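Local coordinates for thioredoxin-like protein (Klebsiella pneumoniae subsp. pneumoniae MGH 78578, PDB 3TY1) that probably binds carbohydrates and, as a putative aldose 1-epimerase related to the galactose mutarotases, may interconvert sugar anomers, though its activity is unproven, at residues T122-T127 with S233-Y238; I208-N213 with R293-L298; T299-T304 with G310-I315. One frame throughout, in Å; residues are numbered along the deposited sequence.

Interaction 1 of 3, residues T122-T127 with S233-Y238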
ATOM      1  N   THR A 122      -5.598   2.074  19.926  1.00 32.93           N
ATOM      2  CA  THR A 122      -5.707   3.498  19.672  1.00 33.94           C
ATOM      3  C   THR A 122      -4.517   4.245  20.274  1.00 33.53           C
ATOM      4  O   THR A 122      -3.646   3.667  20.903  1.00 33.20           O
ATOM      5  CB  THR A 122      -7.029   4.062  20.276  1.00 33.07           C
ATOM      6  OG1 THR A 122      -7.344   5.289  19.639  1.00 34.55           O
ATOM      7  CG2 THR A 122      -6.937   4.235  21.834  1.00 31.60           C
ATOM      8  N   GLY A 123      -4.479   5.550  20.039  1.00 33.34           N
ATOM      9  CA  GLY A 123      -3.532   6.414  20.714  1.00 33.56           C
ATOM     10  C   GLY A 123      -2.223   6.633  19.988  1.00 34.49           C
ATOM     11  O   GLY A 123      -1.995   6.089  18.893  1.00 34.05           O
ATOM     12  N   HIS A 124      -1.349   7.408  20.619  1.00 34.02           N
ATOM     13  CA  HIS A 124      -0.043   7.712  20.031  1.00 35.12           C
ATOM     14  C   HIS A 124       0.738   6.413  19.788  1.00 34.42           C
ATOM     15  O   HIS A 124       0.535   5.428  20.487  1.00 35.93           O
ATOM     16  CB  HIS A 124       0.771   8.622  20.941  1.00 36.33           C
ATOM     17  CG  HIS A 124       0.227  10.001  21.072  1.00 38.14           C
ATOM     18  ND1 HIS A 124       0.652  10.863  22.056  1.00 39.86           N
ATOM     19  CD2 HIS A 124      -0.709  10.671  20.361  1.00 35.22           C
ATOM     20  CE1 HIS A 124       0.025  12.016  21.925  1.00 46.92           C
ATOM     21  NE2 HIS A 124      -0.797  11.927  20.899  1.00 41.25           N
ATOM     22  N   PRO A 125       1.644   6.409  18.798  1.00 32.81           N
ATOM     23  CA  PRO A 125       2.371   5.185  18.470  1.00 33.49           C
ATOM     24  C   PRO A 125       3.427   4.746  19.487  1.00 37.39           C
ATOM     25  O   PRO A 125       3.877   5.545  20.297  1.00 35.80           O
ATOM     26  CB  PRO A 125       3.039   5.511  17.125  1.00 34.29           C
ATOM     27  CG  PRO A 125       3.280   6.945  17.158  1.00 35.08           C
ATOM     28  CD  PRO A 125       2.040   7.526  17.919  1.00 34.12           C
ATOM     29  N   VAL A 126       3.747   3.457  19.459  1.00 36.82           N
ATOM     30  CA  VAL A 126       4.790   2.871  20.300  1.00 38.76           C
ATOM     31  C   VAL A 126       5.155   1.568  19.686  1.00 38.96           C
ATOM     32  O   VAL A 126       4.296   0.903  19.093  1.00 37.39           O
ATOM     33  CB  VAL A 126       4.307   2.589  21.774  1.00 40.95           C
ATOM     34  CG1 VAL A 126       3.112   1.571  21.822  1.00 34.07           C
ATOM     35  CG2 VAL A 126       5.469   2.088  22.690  1.00 42.03           C
ATOM     36  N   THR A 127       6.428   1.200  19.800  1.00 42.16           N
ATOM     37  CA  THR A 127       6.900  -0.127  19.426  1.00 40.36           C
ATOM     38  C   THR A 127       6.934  -0.953  20.716  1.00 43.16           C
ATOM     39  O   THR A 127       7.660  -0.632  21.620  1.00 41.80           O
ATOM     40  CB  THR A 127       8.274  -0.027  18.741  1.00 44.07           C
ATOM     41  OG1 THR A 127       8.162   0.901  17.645  1.00 41.16           O
ATOM     42  CG2 THR A 127       8.797  -1.408  18.238  1.00 43.81           C
ATOM     43  N   SER A 233      -6.481  17.292  33.994  1.00 41.96           N
ATOM     44  CA  SER A 233      -5.030  17.345  34.111  1.00 42.61           C
ATOM     45  C   SER A 233      -4.352  17.463  32.762  1.00 42.17           C
ATOM     46  O   SER A 233      -4.892  17.014  31.730  1.00 41.31           O
ATOM     47  CB  SER A 233      -4.501  16.117  34.849  1.00 44.46           C
ATOM     48  OG  SER A 233      -4.929  14.931  34.231  1.00 50.08           O
ATOM     49  N   PRO A 234      -3.185  18.114  32.729  1.00 42.63           N
ATOM     50  CA  PRO A 234      -2.534  18.243  31.436  1.00 39.58           C
ATOM     51  C   PRO A 234      -1.956  16.914  30.985  1.00 41.57           C
ATOM     52  O   PRO A 234      -1.526  16.125  31.822  1.00 43.39           O
ATOM     53  CB  PRO A 234      -1.420  19.255  31.713  1.00 40.70           C
ATOM     54  CG  PRO A 234      -1.086  19.069  33.095  1.00 43.28           C
ATOM     55  CD  PRO A 234      -2.360  18.688  33.798  1.00 44.93           C
ATOM     56  N   PHE A 235      -1.945  16.690  29.661  1.00 38.55           N
ATOM     57  CA  PHE A 235      -1.411  15.459  29.053  1.00 40.67           C
ATOM     58  C   PHE A 235       0.103  15.294  29.277  1.00 42.96           C
ATOM     59  O   PHE A 235       0.585  14.171  29.472  1.00 45.67           O
ATOM     60  CB  PHE A 235      -1.736  15.464  27.542  1.00 38.47           C
ATOM     61  CG  PHE A 235      -1.424  14.186  26.846  1.00 40.52           C
ATOM     62  CD1 PHE A 235      -2.386  13.170  26.755  1.00 41.87           C
ATOM     63  CD2 PHE A 235      -0.173  13.991  26.243  1.00 38.87           C
ATOM     64  CE1 PHE A 235      -2.107  11.975  26.064  1.00 37.47           C
ATOM     65  CE2 PHE A 235       0.115  12.817  25.564  1.00 35.64           C
ATOM     66  CZ  PHE A 235      -0.846  11.799  25.479  1.00 38.81           C
ATOM     67  N   ASN A 236       0.823  16.417  29.242  1.00 41.90           N
ATOM     68  CA  ASN A 236       2.283  16.482  29.442  1.00 42.06           C
ATOM     69  C   ASN A 236       2.665  17.825  30.087  1.00 43.03           C
ATOM     70  O   ASN A 236       1.792  18.650  30.393  1.00 43.68           O
ATOM     71  CB  ASN A 236       2.999  16.260  28.097  1.00 44.41           C
ATOM     72  CG  ASN A 236       2.590  17.282  27.005  1.00 41.96           C
ATOM     73  OD1 ASN A 236       1.973  18.308  27.285  1.00 40.36           O
ATOM     74  ND2 ASN A 236       2.955  16.994  25.763  1.00 40.58           N
ATOM     75  N   ASP A 237       3.962  18.044  30.297  1.00 47.62           N
ATOM     76  CA  ASP A 237       4.460  19.258  30.932  1.00 49.06           C
ATOM     77  C   ASP A 237       4.131  20.526  30.158  1.00 48.49           C
ATOM     78  O   ASP A 237       3.814  21.565  30.752  1.00 47.19           O
ATOM     79  CB  ASP A 237       5.988  19.155  31.150  1.00 53.47           C
ATOM     80  CG  ASP A 237       6.367  18.170  32.277  1.00 58.72           C
ATOM     81  OD1 ASP A 237       5.542  17.883  33.183  1.00 66.12           O
ATOM     82  OD2 ASP A 237       7.513  17.676  32.253  1.00 76.84           O
ATOM     83  N   TYR A 238       4.142  20.419  28.836  1.00 47.45           N
ATOM     84  CA  TYR A 238       3.869  21.552  27.992  1.00 46.76           C
ATOM     85  C   TYR A 238       2.459  22.057  28.202  1.00 46.22           C
ATOM     86  O   TYR A 238       2.256  23.257  28.173  1.00 48.40           O
ATOM     87  CB  TYR A 238       4.104  21.207  26.529  1.00 45.22           C
ATOM     88  CG  TYR A 238       3.856  22.356  25.594  1.00 45.28           C
ATOM     89  CD1 TYR A 238       4.753  23.426  25.523  1.00 49.14           C
ATOM     90  CD2 TYR A 238       2.739  22.371  24.746  1.00 39.70           C
ATOM     91  CE1 TYR A 238       4.532  24.505  24.653  1.00 47.42           C
ATOM     92  CE2 TYR A 238       2.515  23.446  23.881  1.00 39.80           C
ATOM     93  CZ  TYR A 238       3.428  24.506  23.832  1.00 45.51           C
ATOM     94  OH  TYR A 238       3.207  25.556  22.973  1.00 44.01           O
TER
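H124 and F235 reach toward each other from opposite directions and make this contact by themselves, a small meeting of two rings at one margin of the supersandwich fold of the galactose mutarotase relatives. It illustrates how long side chains can bring together two loops whose backbones stay well apart: the CA atoms of H124 and F235 are 12.0 Å from each other, and only about 69 Å² is buried in all. The imidazole presents its CE1 corner, which lies 3.7 Å from F235 CZ. F235 CE2 is at the same distance from CE1, so the carbon bridges the far end of the phenyl ring. With centroids 5.3 Å apart and planes at 66°, the two rings meet obliquely. On the phenylalanine side, CG stands anti to the backbone N (chi1 -172°), which sends the ring straight out from the end of strand 231-234 toward the histidine.

Both rings have further company. F235 stacks on Y323, whose hydroxyl also bonds to the F235 carbonyl, and E384, the last residue of the chain, packs on the phenyl ring. The same glutamate takes a hydrogen bond from H124 ND1, so the C-terminus closes over the pair and probably helps to fix the rotation of the imidazole. The other ring nitrogen, NE2, looks toward a bound sulfate that also meets H211 and H136, while H124 ND1 comes within 3.9 Å of F235 CZ.

Interaction 2 of 3, residues I208-N213 with R293-L298. With SO4 (sulfate ion), chain K; SO4 (sulfate ion), chain L.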
ATOM      1  N   ILE A 208     -11.171   2.665  21.906  1.00 34.39           N
ATOM      2  CA  ILE A 208     -11.759   3.595  20.907  1.00 33.99           C
ATOM      3  C   ILE A 208     -11.778   5.022  21.414  1.00 32.53           C
ATOM      4  O   ILE A 208     -12.096   5.251  22.555  1.00 34.17           O
ATOM      5  CB  ILE A 208     -13.189   3.143  20.476  1.00 32.91           C
ATOM      6  CG1 ILE A 208     -13.844   4.072  19.426  1.00 32.48           C
ATOM      7  CG2 ILE A 208     -14.115   2.959  21.710  1.00 36.68           C
ATOM      8  CD1 ILE A 208     -13.086   4.159  18.076  1.00 29.84           C
ATOM      9  N   ILE A 209     -11.458   5.977  20.529  1.00 31.68           N
ATOM     10  CA  ILE A 209     -11.622   7.388  20.793  1.00 30.73           C
ATOM     11  C   ILE A 209     -12.439   7.912  19.599  1.00 32.24           C
ATOM     12  O   ILE A 209     -12.055   7.661  18.432  1.00 28.17           O
ATOM     13  CB  ILE A 209     -10.241   8.131  20.881  1.00 33.56           C
ATOM     14  CG1 ILE A 209      -9.388   7.591  22.022  1.00 39.79           C
ATOM     15  CG2 ILE A 209     -10.462   9.637  20.986  1.00 32.14           C
ATOM     16  CD1 ILE A 209      -8.011   8.226  22.161  1.00 31.64           C
ATOM     17  N   TYR A 210     -13.560   8.595  19.879  1.00 28.60           N
ATOM     18  CA  TYR A 210     -14.365   9.283  18.871  1.00 28.76           C
ATOM     19  C   TYR A 210     -13.771  10.690  18.726  1.00 28.62           C
ATOM     20  O   TYR A 210     -14.149  11.637  19.434  1.00 33.03           O
ATOM     21  CB  TYR A 210     -15.834   9.277  19.284  1.00 29.52           C
ATOM     22  CG  TYR A 210     -16.465   7.934  18.994  1.00 31.92           C
ATOM     23  CD1 TYR A 210     -16.315   6.865  19.845  1.00 34.58           C
ATOM     24  CD2 TYR A 210     -17.155   7.725  17.800  1.00 31.22           C
ATOM     25  CE1 TYR A 210     -16.857   5.615  19.523  1.00 29.22           C
ATOM     26  CE2 TYR A 210     -17.709   6.555  17.515  1.00 30.67           C
ATOM     27  CZ  TYR A 210     -17.563   5.481  18.366  1.00 30.67           C
ATOM     28  OH  TYR A 210     -18.102   4.277  18.001  1.00 33.09           O
ATOM     29  N   HIS A 211     -12.811  10.806  17.820  1.00 28.25           N
ATOM     30  CA  HIS A 211     -11.951  11.963  17.700  1.00 28.07           C
ATOM     31  C   HIS A 211     -12.694  13.011  16.878  1.00 30.18           C
ATOM     32  O   HIS A 211     -12.694  12.971  15.644  1.00 29.88           O
ATOM     33  CB  HIS A 211     -10.639  11.480  17.043  1.00 32.46           C
ATOM     34  CG  HIS A 211      -9.470  12.386  17.208  1.00 35.64           C
ATOM     35  ND1 HIS A 211      -9.495  13.709  16.832  1.00 33.64           N
ATOM     36  CD2 HIS A 211      -8.193  12.125  17.591  1.00 40.71           C
ATOM     37  CE1 HIS A 211      -8.288  14.229  16.983  1.00 38.62           C
ATOM     38  NE2 HIS A 211      -7.482  13.295  17.459  1.00 36.14           N
ATOM     39  N   SER A 212     -13.346  13.937  17.571  1.00 27.64           N
ATOM     40  CA  SER A 212     -14.298  14.871  16.942  1.00 27.29           C
ATOM     41  C   SER A 212     -13.689  16.263  16.884  1.00 27.95           C
ATOM     42  O   SER A 212     -13.315  16.824  17.928  1.00 26.86           O
ATOM     43  CB  SER A 212     -15.623  14.807  17.697  1.00 30.22           C
ATOM     44  OG  SER A 212     -16.044  13.433  17.901  1.00 30.70           O
ATOM     45  N   ASN A 213     -13.629  16.853  15.686  1.00 28.05           N
ATOM     46  CA  ASN A 213     -12.757  17.994  15.407  1.00 26.40           C
ATOM     47  C   ASN A 213     -13.498  19.197  14.867  1.00 28.98           C
ATOM     48  O   ASN A 213     -14.229  19.081  13.884  1.00 29.09           O
ATOM     49  CB  ASN A 213     -11.660  17.514  14.425  1.00 30.12           C
ATOM     50  CG  ASN A 213     -11.078  16.163  14.849  1.00 30.21           C
ATOM     51  OD1 ASN A 213     -10.651  16.023  15.974  1.00 32.32           O
ATOM     52  ND2 ASN A 213     -11.104  15.172  13.969  1.00 31.79           N
ATOM     53  N   ARG A 293     -20.725   5.006  30.487  1.00 39.50           N
ATOM     54  CA  ARG A 293     -20.494   3.555  30.619  1.00 41.43           C
ATOM     55  C   ARG A 293     -19.785   2.962  29.413  1.00 42.70           C
ATOM     56  O   ARG A 293     -19.115   1.947  29.522  1.00 42.10           O
ATOM     57  CB  ARG A 293     -21.805   2.807  30.783  1.00 42.49           C
ATOM     58  CG  ARG A 293     -22.542   3.153  32.055  1.00 45.54           C
ATOM     59  CD  ARG A 293     -23.953   2.610  32.018  1.00 43.96           C
ATOM     60  NE  ARG A 293     -24.721   3.217  30.936  1.00 45.19           N
ATOM     61  CZ  ARG A 293     -25.985   2.895  30.637  1.00 53.41           C
ATOM     62  NH1 ARG A 293     -26.652   1.990  31.349  1.00 52.26           N
ATOM     63  NH2 ARG A 293     -26.595   3.500  29.635  1.00 47.55           N
ATOM     64  N   GLN A 294     -19.964   3.594  28.250  1.00 39.42           N
ATOM     65  CA  GLN A 294     -19.376   3.161  27.004  1.00 40.12           C
ATOM     66  C   GLN A 294     -18.046   3.873  26.744  1.00 38.18           C
ATOM     67  O   GLN A 294     -17.100   3.255  26.280  1.00 38.92           O
ATOM     68  CB  GLN A 294     -20.336   3.499  25.841  1.00 37.35           C
ATOM     69  CG  GLN A 294     -21.758   2.904  25.989  1.00 39.23           C
ATOM     70  CD  GLN A 294     -22.739   3.382  24.907  1.00 34.85           C
ATOM     71  OE1 GLN A 294     -22.521   4.388  24.231  1.00 33.97           O
ATOM     72  NE2 GLN A 294     -23.820   2.646  24.745  1.00 31.86           N
ATOM     73  N   LEU A 295     -18.012   5.171  27.034  1.00 36.15           N
ATOM     74  CA  LEU A 295     -16.866   6.038  26.773  1.00 38.24           C
ATOM     75  C   LEU A 295     -16.588   6.795  28.097  1.00 35.95           C
ATOM     76  O   LEU A 295     -17.009   7.934  28.285  1.00 40.07           O
ATOM     77  CB  LEU A 295     -17.159   6.957  25.570  1.00 37.14           C
ATOM     78  CG  LEU A 295     -17.411   6.286  24.227  1.00 36.18           C
ATOM     79  CD1 LEU A 295     -17.937   7.317  23.194  1.00 30.89           C
ATOM     80  CD2 LEU A 295     -16.135   5.542  23.655  1.00 32.03           C
ATOM     81  N   PRO A 296     -15.898   6.139  29.036  1.00 39.04           N
ATOM     82  CA  PRO A 296     -15.736   6.757  30.362  1.00 41.25           C
ATOM     83  C   PRO A 296     -14.853   7.968  30.513  1.00 40.63           C
ATOM     84  O   PRO A 296     -14.983   8.660  31.533  1.00 39.75           O
ATOM     85  CB  PRO A 296     -15.227   5.593  31.247  1.00 44.85           C
ATOM     86  CG  PRO A 296     -15.255   4.396  30.403  1.00 46.73           C
ATOM     87  CD  PRO A 296     -15.229   4.836  28.991  1.00 43.62           C
ATOM     88  N   VAL A 297     -13.965   8.234  29.549  1.00 38.58           N
ATOM     89  CA  VAL A 297     -13.007   9.325  29.631  1.00 38.54           C
ATOM     90  C   VAL A 297     -13.163  10.287  28.481  1.00 37.41           C
ATOM     91  O   VAL A 297     -13.856   9.988  27.511  1.00 35.75           O
ATOM     92  CB  VAL A 297     -11.541   8.823  29.748  1.00 39.09           C
ATOM     93  CG1 VAL A 297     -11.403   8.005  31.077  1.00 34.43           C
ATOM     94  CG2 VAL A 297     -11.086   8.039  28.520  1.00 41.36           C
ATOM     95  N   LEU A 298     -12.564  11.461  28.646  1.00 37.36           N
ATOM     96  CA  LEU A 298     -12.652  12.530  27.653  1.00 36.67           C
ATOM     97  C   LEU A 298     -11.301  13.207  27.471  1.00 35.84           C
ATOM     98  O   LEU A 298     -10.620  13.515  28.441  1.00 37.94           O
ATOM     99  CB  LEU A 298     -13.711  13.542  28.092  1.00 37.62           C
ATOM    100  CG  LEU A 298     -14.019  14.746  27.194  1.00 38.39           C
ATOM    101  CD1 LEU A 298     -14.591  14.272  25.892  1.00 30.28           C
ATOM    102  CD2 LEU A 298     -15.055  15.628  27.919  1.00 36.34           C
TER
HETATM  103  S   SO4 K 511     -24.653  -0.040  27.405  1.00 88.22           S
HETATM  104  O1  SO4 K 511     -23.855   0.782  28.335  1.00 60.60           O
HETATM  105  O2  SO4 K 511     -24.650  -1.441  27.875  1.00 68.67           O
HETATM  106  O3  SO4 K 511     -26.050   0.457  27.369  1.00 70.30           O
HETATM  107  O4  SO4 K 511     -24.087  -0.031  26.034  1.00 53.37           O
HETATM  108  S   SO4 L 513      -3.798  13.780  17.573  1.00 85.78           S
HETATM  109  O1  SO4 L 513      -3.952  14.639  16.395  1.00 72.42           O
HETATM  110  O2  SO4 L 513      -3.962  14.571  18.813  1.00 83.89           O
HETATM  111  O3  SO4 L 513      -4.788  12.698  17.562  1.00 56.69           O
HETATM  112  O4  SO4 L 513      -2.462  13.184  17.532  1.00 75.53           O
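L295 lays its forked end across I208 and Y210, two residues on the same face of strand 204-214. Its CB already points toward that strand, but neither CB nor CG comes within 4.2 Å of the strand segment; they serve to carry the fork inward. CG anti to the carbonyl carbon (chi1 -62°) brings the fork to the strand, and a chi2 of 170° spreads CD1 over the tyrosine and CD2 toward the isoleucine. CD1 lies 3.7 Å from Y210 CD1, approaching the phenol ring obliquely, the two side chains crossing at about a right angle. CD2, the other branch, meets I208 CG2 at 3.8 Å. L295 CD2 also comes within 4.0 Å of Y210 CD1. F345 of strand 342-352 packs on both L295 and I208, which places the leucine between the two large sheets of the sandwich, on the connection that runs from strand 285-291 in one to strand 297-304 in the other.

Polar groups lie round this apolar centre and look away from it. The hydroxyl of Y210 is bonded to D194 and Y119. H211, next along the strand, sends its imidazole off the other face, where NE2 gives a hydrogen bond of 2.8 Å to O3 of a sulfate shared with H136. H211 ND1 donates at 2.7 Å to N213 OD1, on a lone pair and in the ring plane; the bond is bent (134° at the hydrogen), and the amide probably helps to set how the imidazole is turned. At the far end, Q294 NE2 holds O4 of a second sulfate at 3.0 Å. The division of labour is plain: carbon meets carbon where the sheets are joined, which gives cohesion without directional bonds, whereas the anion-binding N-H groups belong to residues on either flank.

Interaction 3 of 3, residues T299-T304 with G310-I315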
ATOM      1  N   THR A 299     -10.925  13.437  26.221  1.00 32.71           N
ATOM      2  CA  THR A 299      -9.699  14.168  25.886  1.00 35.02           C
ATOM      3  C   THR A 299     -10.082  15.452  25.187  1.00 35.85           C
ATOM      4  O   THR A 299     -10.968  15.455  24.305  1.00 32.92           O
ATOM      5  CB  THR A 299      -8.784  13.317  24.955  1.00 34.43           C
ATOM      6  OG1 THR A 299      -8.393  12.126  25.635  1.00 39.78           O
ATOM      7  CG2 THR A 299      -7.525  14.105  24.495  1.00 35.53           C
ATOM      8  N   LEU A 300      -9.421  16.532  25.584  1.00 34.74           N
ATOM      9  CA  LEU A 300      -9.594  17.850  24.990  1.00 34.45           C
ATOM     10  C   LEU A 300      -8.273  18.154  24.281  1.00 34.50           C
ATOM     11  O   LEU A 300      -7.229  18.236  24.921  1.00 33.01           O
ATOM     12  CB  LEU A 300      -9.855  18.874  26.102  1.00 34.00           C
ATOM     13  CG  LEU A 300      -9.958  20.355  25.694  1.00 39.27           C
ATOM     14  CD1 LEU A 300     -11.081  20.612  24.657  1.00 32.66           C
ATOM     15  CD2 LEU A 300     -10.123  21.255  26.920  1.00 32.58           C
ATOM     16  N   TRP A 301      -8.327  18.312  22.959  1.00 32.13           N
ATOM     17  CA  TRP A 301      -7.165  18.584  22.137  1.00 32.99           C
ATOM     18  C   TRP A 301      -7.316  20.038  21.704  1.00 31.26           C
ATOM     19  O   TRP A 301      -8.259  20.351  21.009  1.00 30.84           O
ATOM     20  CB  TRP A 301      -7.150  17.604  20.921  1.00 28.97           C
ATOM     21  CG  TRP A 301      -6.141  17.872  19.879  1.00 32.57           C
ATOM     22  CD1 TRP A 301      -4.814  18.138  20.067  1.00 32.39           C
ATOM     23  CD2 TRP A 301      -6.357  17.886  18.458  1.00 28.05           C
ATOM     24  NE1 TRP A 301      -4.196  18.324  18.850  1.00 30.98           N
ATOM     25  CE2 TRP A 301      -5.109  18.142  17.849  1.00 32.95           C
ATOM     26  CE3 TRP A 301      -7.478  17.660  17.638  1.00 32.32           C
ATOM     27  CZ2 TRP A 301      -4.960  18.255  16.451  1.00 29.69           C
ATOM     28  CZ3 TRP A 301      -7.323  17.717  16.248  1.00 27.06           C
ATOM     29  CH2 TRP A 301      -6.062  18.020  15.677  1.00 26.30           C
ATOM     30  N   LYS A 302      -6.433  20.917  22.183  1.00 31.83           N
ATOM     31  CA  LYS A 302      -6.486  22.343  21.855  1.00 31.44           C
ATOM     32  C   LYS A 302      -5.333  22.602  20.894  1.00 32.47           C
ATOM     33  O   LYS A 302      -4.205  22.795  21.308  1.00 34.88           O
ATOM     34  CB  LYS A 302      -6.352  23.221  23.091  1.00 32.91           C
ATOM     35  CG  LYS A 302      -7.381  22.882  24.166  1.00 33.43           C
ATOM     36  CD  LYS A 302      -7.278  23.844  25.381  1.00 40.72           C
ATOM     37  CE  LYS A 302      -8.039  25.133  25.177  1.00 37.12           C
ATOM     38  NZ  LYS A 302      -8.234  25.869  26.491  1.00 40.38           N
ATOM     39  N   ASN A 303      -5.641  22.601  19.611  1.00 31.61           N
ATOM     40  CA  ASN A 303      -4.622  22.752  18.562  1.00 30.71           C
ATOM     41  C   ASN A 303      -4.806  24.127  17.944  1.00 31.89           C
ATOM     42  O   ASN A 303      -5.158  24.247  16.762  1.00 30.40           O
ATOM     43  CB  ASN A 303      -4.744  21.592  17.556  1.00 30.55           C
ATOM     44  CG  ASN A 303      -3.476  21.391  16.717  1.00 33.48           C
ATOM     45  OD1 ASN A 303      -2.682  20.522  17.009  1.00 34.97           O
ATOM     46  ND2 ASN A 303      -3.272  22.233  15.700  1.00 29.46           N
ATOM     47  N   THR A 304      -4.554  25.162  18.755  1.00 30.95           N
ATOM     48  CA  THR A 304      -4.798  26.546  18.340  1.00 33.83           C
ATOM     49  C   THR A 304      -3.548  27.172  17.716  1.00 33.87           C
ATOM     50  O   THR A 304      -3.116  28.261  18.096  1.00 35.01           O
ATOM     51  CB  THR A 304      -5.377  27.371  19.487  1.00 36.06           C
ATOM     52  OG1 THR A 304      -4.533  27.215  20.634  1.00 32.57           O
ATOM     53  CG2 THR A 304      -6.796  26.871  19.787  1.00 33.83           C
ATOM     54  N   GLY A 310      -3.054  24.272  11.326  1.00 32.74           N
ATOM     55  CA  GLY A 310      -4.166  23.555  11.963  1.00 31.33           C
ATOM     56  C   GLY A 310      -4.684  24.382  13.121  1.00 31.44           C
ATOM     57  O   GLY A 310      -3.969  24.605  14.099  1.00 34.30           O
ATOM     58  N   TYR A 311      -5.869  24.961  12.929  1.00 29.94           N
ATOM     59  CA  TYR A 311      -6.564  25.716  13.991  1.00 29.55           C
ATOM     60  C   TYR A 311      -7.837  24.917  14.252  1.00 25.26           C
ATOM     61  O   TYR A 311      -8.819  25.013  13.515  1.00 27.06           O
ATOM     62  CB  TYR A 311      -6.844  27.151  13.563  1.00 29.97           C
ATOM     63  CG  TYR A 311      -7.452  27.995  14.680  1.00 32.65           C
ATOM     64  CD1 TYR A 311      -6.723  28.264  15.835  1.00 28.31           C
ATOM     65  CD2 TYR A 311      -8.758  28.456  14.598  1.00 28.86           C
ATOM     66  CE1 TYR A 311      -7.262  29.041  16.877  1.00 33.18           C
ATOM     67  CE2 TYR A 311      -9.330  29.253  15.641  1.00 33.41           C
ATOM     68  CZ  TYR A 311      -8.577  29.518  16.788  1.00 31.17           C
ATOM     69  OH  TYR A 311      -9.097  30.248  17.828  1.00 34.65           O
ATOM     70  N   VAL A 312      -7.778  24.068  15.270  1.00 26.26           N
ATOM     71  CA  VAL A 312      -8.808  23.095  15.491  1.00 27.86           C
ATOM     72  C   VAL A 312      -8.782  22.597  16.936  1.00 30.06           C
ATOM     73  O   VAL A 312      -7.744  22.645  17.610  1.00 28.93           O
ATOM     74  CB  VAL A 312      -8.599  21.886  14.481  1.00 28.32           C
ATOM     75  CG1 VAL A 312      -7.203  21.311  14.610  1.00 24.82           C
ATOM     76  CG2 VAL A 312      -9.680  20.817  14.611  1.00 27.43           C
ATOM     77  N   THR A 313      -9.940  22.154  17.411  1.00 29.08           N
ATOM     78  CA  THR A 313     -10.017  21.505  18.699  1.00 29.67           C
ATOM     79  C   THR A 313     -10.698  20.163  18.556  1.00 28.53           C
ATOM     80  O   THR A 313     -11.644  19.980  17.769  1.00 29.06           O
ATOM     81  CB  THR A 313     -10.761  22.389  19.776  1.00 30.39           C
ATOM     82  OG1 THR A 313     -10.686  21.751  21.072  1.00 30.90           O
ATOM     83  CG2 THR A 313     -12.209  22.597  19.403  1.00 29.23           C
ATOM     84  N   GLY A 314     -10.206  19.207  19.323  1.00 30.34           N
ATOM     85  CA  GLY A 314     -10.807  17.871  19.388  1.00 29.27           C
ATOM     86  C   GLY A 314     -11.530  17.719  20.680  1.00 31.56           C
ATOM     87  O   GLY A 314     -10.953  18.043  21.753  1.00 34.04           O
ATOM     88  N   ILE A 315     -12.779  17.253  20.620  1.00 30.32           N
ATOM     89  CA  ILE A 315     -13.548  16.835  21.831  1.00 30.63           C
ATOM     90  C   ILE A 315     -13.637  15.344  21.635  1.00 32.18           C
ATOM     91  O   ILE A 315     -14.317  14.890  20.720  1.00 34.87           O
ATOM     92  CB  ILE A 315     -14.936  17.445  21.881  1.00 31.35           C
ATOM     93  CG1 ILE A 315     -14.842  18.975  21.920  1.00 36.95           C
ATOM     94  CG2 ILE A 315     -15.680  16.932  23.119  1.00 31.26           C
ATOM     95  CD1 ILE A 315     -16.228  19.681  21.938  1.00 39.31           C
TER
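The indole of W301 lies against the neighbouring strand, the CH2 corner of its six-membered ring 3.6 Å from V312 CG1 and its CE3 3.6 Å from G314 N. N303 CB sits over one face of this ring, offset toward the rim, and F170 of the second subunit also packs on the tryptophan. The phenol of Y311 takes the backbone carbon of T304 at its edge, while its CE1 is 3.6 Å from T304 CB. Flatness matters in N303 too: G310 O lies in the plane of its amide and receives ND2 at 2.9 Å from well above the carbonyl plane, while N303 OD1 accepts a hydrogen bond from K171 NZ of the second subunit. These groups belong to an antiparallel beta hairpin, strands 297-304 and 311-318, in which W301 with G314 and N303 with V312 are hydrogen-bonded pairs. W301 O is gripped twice. G314 N arrives in the carbonyl plane, on a lone pair, at 2.8 Å, and T313 OG1 comes from above that plane at the same distance from W301 O. A chi1 of -174° turns that hydroxyl across to the other strand, and it also bonds to the hydroxyl of Y249.

The three contacts all reach one mixed sheet, their centres 14 to 15 Å apart. Interactions 2 and 3 are sewn together directly: S212 O and I315 N, 2.8 Å apart, probably form a hydrogen bond between strands 204-214 and 311-318, and H211 CE1 packs on W301 CE3 at 3.6 Å. Interaction 1 touches interaction 2 more lightly, T122 OG1 lying 3.9 Å from I209 CG1, and stays about 6 Å from interaction 3 at the nearest atoms. One sulfate lies near all three contacts, bonded to H211 and about 4 Å from the side chains of H124 and W301. Probably from the crystallisation liquor, it may nevertheless mark a ligand pocket.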